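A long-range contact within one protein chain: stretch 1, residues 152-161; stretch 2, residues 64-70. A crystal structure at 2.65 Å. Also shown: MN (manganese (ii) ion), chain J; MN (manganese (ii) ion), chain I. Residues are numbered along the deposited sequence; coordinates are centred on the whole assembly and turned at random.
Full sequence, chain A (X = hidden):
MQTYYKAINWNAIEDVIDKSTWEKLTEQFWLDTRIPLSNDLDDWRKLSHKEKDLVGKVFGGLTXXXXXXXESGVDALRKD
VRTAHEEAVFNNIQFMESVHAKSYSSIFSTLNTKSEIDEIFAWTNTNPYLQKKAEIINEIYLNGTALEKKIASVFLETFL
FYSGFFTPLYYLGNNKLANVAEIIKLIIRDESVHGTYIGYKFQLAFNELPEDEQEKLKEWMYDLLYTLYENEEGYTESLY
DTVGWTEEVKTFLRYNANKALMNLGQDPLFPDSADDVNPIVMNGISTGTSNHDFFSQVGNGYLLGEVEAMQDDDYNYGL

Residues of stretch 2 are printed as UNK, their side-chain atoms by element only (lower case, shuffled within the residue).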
# COMPACT_ATOMS: atom_id res chain seq x y z
N ALA A 152 8.01 -13.08 -13.43
CA ALA A 152 8.81 -11.90 -13.74
C ALA A 152 9.16 -11.09 -12.49
O ALA A 152 10.28 -10.60 -12.36
CB ALA A 152 8.08 -11.01 -14.74
N SER A 153 8.20 -10.96 -11.58
CA SER A 153 8.41 -10.23 -10.32
C SER A 153 9.37 -10.97 -9.39
O SER A 153 10.14 -10.35 -8.65
CB SER A 153 7.08 -9.98 -9.61
OG SER A 153 7.24 -9.07 -8.54
N VAL A 154 9.32 -12.30 -9.42
CA VAL A 154 10.24 -13.13 -8.63
C VAL A 154 11.65 -13.06 -9.22
O VAL A 154 12.61 -12.87 -8.48
CB VAL A 154 9.76 -14.60 -8.54
CG1 VAL A 154 10.83 -15.49 -7.92
CG2 VAL A 154 8.47 -14.69 -7.73
N PHE A 155 11.77 -13.21 -10.54
CA PHE A 155 13.06 -13.04 -11.21
C PHE A 155 13.63 -11.65 -10.97
O PHE A 155 14.83 -11.49 -10.75
CB PHE A 155 12.95 -13.26 -12.73
CG PHE A 155 12.98 -14.70 -13.17
CD1 PHE A 155 13.83 -15.63 -12.57
CD2 PHE A 155 12.18 -15.12 -14.22
CE1 PHE A 155 13.85 -16.94 -13.00
CE2 PHE A 155 12.20 -16.43 -14.65
CZ PHE A 155 13.04 -17.35 -14.04
N LEU A 156 12.76 -10.64 -11.01
CA LEU A 156 13.17 -9.25 -10.85
C LEU A 156 13.87 -9.04 -9.51
O LEU A 156 15.06 -8.74 -9.48
CB LEU A 156 11.96 -8.32 -10.97
CG LEU A 156 12.17 -6.82 -10.73
CD1 LEU A 156 13.32 -6.28 -11.56
CD2 LEU A 156 10.89 -6.06 -11.03
N GLU A 157 13.14 -9.24 -8.42
CA GLU A 157 13.59 -8.83 -7.10
C GLU A 157 14.35 -9.90 -6.30
O GLU A 157 15.06 -9.56 -5.35
CB GLU A 157 12.40 -8.32 -6.29
CG GLU A 157 11.71 -7.14 -6.96
CD GLU A 157 10.57 -6.58 -6.14
OE1 GLU A 157 9.60 -7.32 -5.89
OE2 GLU A 157 10.65 -5.40 -5.75
N THR A 158 14.22 -11.17 -6.68
CA THR A 158 14.91 -12.27 -6.00
C THR A 158 16.25 -12.63 -6.65
O THR A 158 17.09 -13.27 -6.02
CB THR A 158 14.04 -13.55 -5.94
OG1 THR A 158 12.66 -13.19 -5.78
CG2 THR A 158 14.47 -14.46 -4.79
N PHE A 159 16.44 -12.23 -7.91
CA PHE A 159 17.59 -12.67 -8.70
C PHE A 159 18.41 -11.51 -9.28
O PHE A 159 19.57 -11.32 -8.89
CB PHE A 159 17.11 -13.64 -9.80
CG PHE A 159 17.91 -13.59 -11.08
CD1 PHE A 159 19.25 -13.95 -11.10
CD2 PHE A 159 17.31 -13.21 -12.27
CE1 PHE A 159 19.98 -13.91 -12.27
CE2 PHE A 159 18.03 -13.17 -13.45
CZ PHE A 159 19.37 -13.52 -13.45
N LEU A 160 17.82 -10.73 -10.18
CA LEU A 160 18.56 -9.69 -10.90
C LEU A 160 18.63 -8.34 -10.16
O LEU A 160 19.29 -7.41 -10.64
CB LEU A 160 18.01 -9.51 -12.33
CG LEU A 160 16.55 -9.07 -12.52
CD1 LEU A 160 16.42 -7.55 -12.53
CD2 LEU A 160 15.99 -9.66 -13.81
N PHE A 161 17.96 -8.24 -9.02
CA PHE A 161 18.16 -7.12 -8.09
C PHE A 161 19.53 -7.23 -7.40
O PHE A 161 20.12 -6.22 -7.02
CB PHE A 161 17.06 -7.08 -7.02
CG PHE A 161 16.07 -5.95 -7.19
CD1 PHE A 161 15.88 -5.02 -6.17
CD2 PHE A 161 15.32 -5.82 -8.35
CE1 PHE A 161 14.97 -3.99 -6.31
CE2 PHE A 161 14.41 -4.79 -8.50
CZ PHE A 161 14.24 -3.87 -7.48
N UNK A 64 15.06 2.54 -10.37
CA UNK A 64 14.21 2.41 -11.55
C UNK A 64 13.26 1.21 -11.42
O UNK A 64 12.10 1.28 -11.82
c UNK A 64 15.07 2.25 -12.81
c UNK A 64 14.36 2.34 -14.16
c UNK A 64 13.94 3.77 -14.46
c UNK A 64 15.25 1.80 -15.26
N UNK A 65 13.77 0.12 -10.85
CA UNK A 65 13.02 -1.13 -10.74
C UNK A 65 12.12 -1.20 -9.50
O UNK A 65 11.13 -1.94 -9.51
c UNK A 65 13.97 -2.32 -10.76
c UNK A 65 14.87 -2.42 -12.00
c UNK A 65 14.06 -2.74 -13.24
c UNK A 65 15.96 -3.46 -11.78
N UNK A 66 12.46 -0.46 -8.45
CA UNK A 66 11.55 -0.31 -7.30
C UNK A 66 10.42 0.68 -7.62
O UNK A 66 9.35 0.61 -7.02
o UNK A 66 13.98 -1.12 -4.87
o UNK A 66 11.93 -1.90 -4.82
c UNK A 66 12.77 -1.05 -5.19
c UNK A 66 12.31 0.13 -6.03
N UNK A 67 10.68 1.59 -8.55
CA UNK A 67 9.64 2.48 -9.09
C UNK A 67 8.71 1.68 -10.01
O UNK A 67 7.49 1.86 -9.97
c UNK A 67 9.17 4.67 -10.26
o UNK A 67 11.26 4.29 -9.12
c UNK A 67 10.24 3.65 -9.89
N UNK A 68 9.30 0.82 -10.83
CA UNK A 68 8.55 -0.06 -11.72
C UNK A 68 7.57 -0.94 -10.95
O UNK A 68 6.43 -1.14 -11.39
c UNK A 68 8.12 -1.39 -14.55
c UNK A 68 9.52 -0.95 -12.51
c UNK A 68 10.03 -2.91 -13.99
c UNK A 68 8.93 -2.02 -13.43
N UNK A 69 8.01 -1.46 -9.81
CA UNK A 69 7.19 -2.36 -9.00
C UNK A 69 6.05 -1.64 -8.27
O UNK A 69 4.92 -2.13 -8.26
o UNK A 69 8.20 -6.43 -8.30
c UNK A 69 8.06 -3.11 -7.98
c UNK A 69 8.21 -5.42 -9.01
n UNK A 69 7.56 -5.36 -10.16
c UNK A 69 8.96 -4.18 -8.59
N UNK A 70 6.35 -0.49 -7.67
CA UNK A 70 5.37 0.25 -6.88
C UNK A 70 4.19 0.77 -7.71
O UNK A 70 3.05 0.74 -7.26
c UNK A 70 6.03 1.41 -6.14
o UNK A 70 6.54 2.39 -7.03
MN MN J . 11.50 -3.85 -4.10
MN MN I . 8.42 -7.43 -4.32

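Position 64 carries four side-chain carbons, forked at the second. The CA-to-CB bond points sideways, and the side chain makes no contact with stretch 1. The residue is Leu64.

Position 65 also has four carbons forked at the second, but its CA-to-CB bond points toward stretch 1. Its CB lies 3.4 Å from Phe161 CE2, oblique to the ring. One branch carbon packs against both Leu156 and Leu160. The residue is Leu65. That branch carbon is CD1, 3.9 Å from Leu156 CD1 and 4.2 Å from Leu160 CD1.

Position 66 has two carbons, the second carrying two oxygens. One oxygen lies at the edge of the Phe161 ring, near its plane. The other faces Glu157 across a shared manganese. A carboxylate on a short stem gives Asp66. Its OD1 binds the manganese of chain J at 2.1 Å. Its OD2 is 3.4 Å from Phe161 CE1 and is also hydrogen-bonded elsewhere in the structure.

Position 67 has one carbon bearing an oxygen and a carbon. It is out of reach of stretch 1. The branched hydroxyl side chain marks Thr67.

Position 68 again shows four carbons forked at the second. Its CA-to-CB bond points toward stretch 1, but the side chain reaches it only lightly, at Leu156. The residue is Leu68, with CD2 4.4 Å from Leu156 CD2.

Position 69 has three carbons in a row, the third carrying an oxygen and a nitrogen. Its CA-to-CB bond points toward stretch 1, and the side chain approaches Ser153, Leu156 and Glu157. A terminal amide on this stem gives Gln69. Its CD lies 3.4 Å from Leu156 CD2. The amide is probably turned over in the model, so its polar contacts with Ser153 and Glu157 remain open.

Position 70 has one carbon, then one oxygen. It makes no contact with stretch 1. The residue is Ser70, and its OG donates a hydrogen bond to Thr67 O at 3.1 Å.

The contact joins two helices running nearly antiparallel, at 150°, with axes 11.3 Å apart at closest approach. Side chains bridge this gap. Leu65, Leu156 and Leu160 form an apolar patch, which Phe161 extends at Leu65 CB. Beside it, the manganese of chain J is bound by Asp66 OD1, by Glu157 OE2 at 2.4 Å, and by two atoms from elsewhere in the structure. This shared metal links the helices and compensates the negative charge where Asp66 OD1 and Glu157 OE2 meet, 3.8 Å apart. Glu157 OE1 binds the manganese of chain I at 2.0 Å, so Glu157 bridges both metals.

Stretch 2 (64-70) LLDTLQS
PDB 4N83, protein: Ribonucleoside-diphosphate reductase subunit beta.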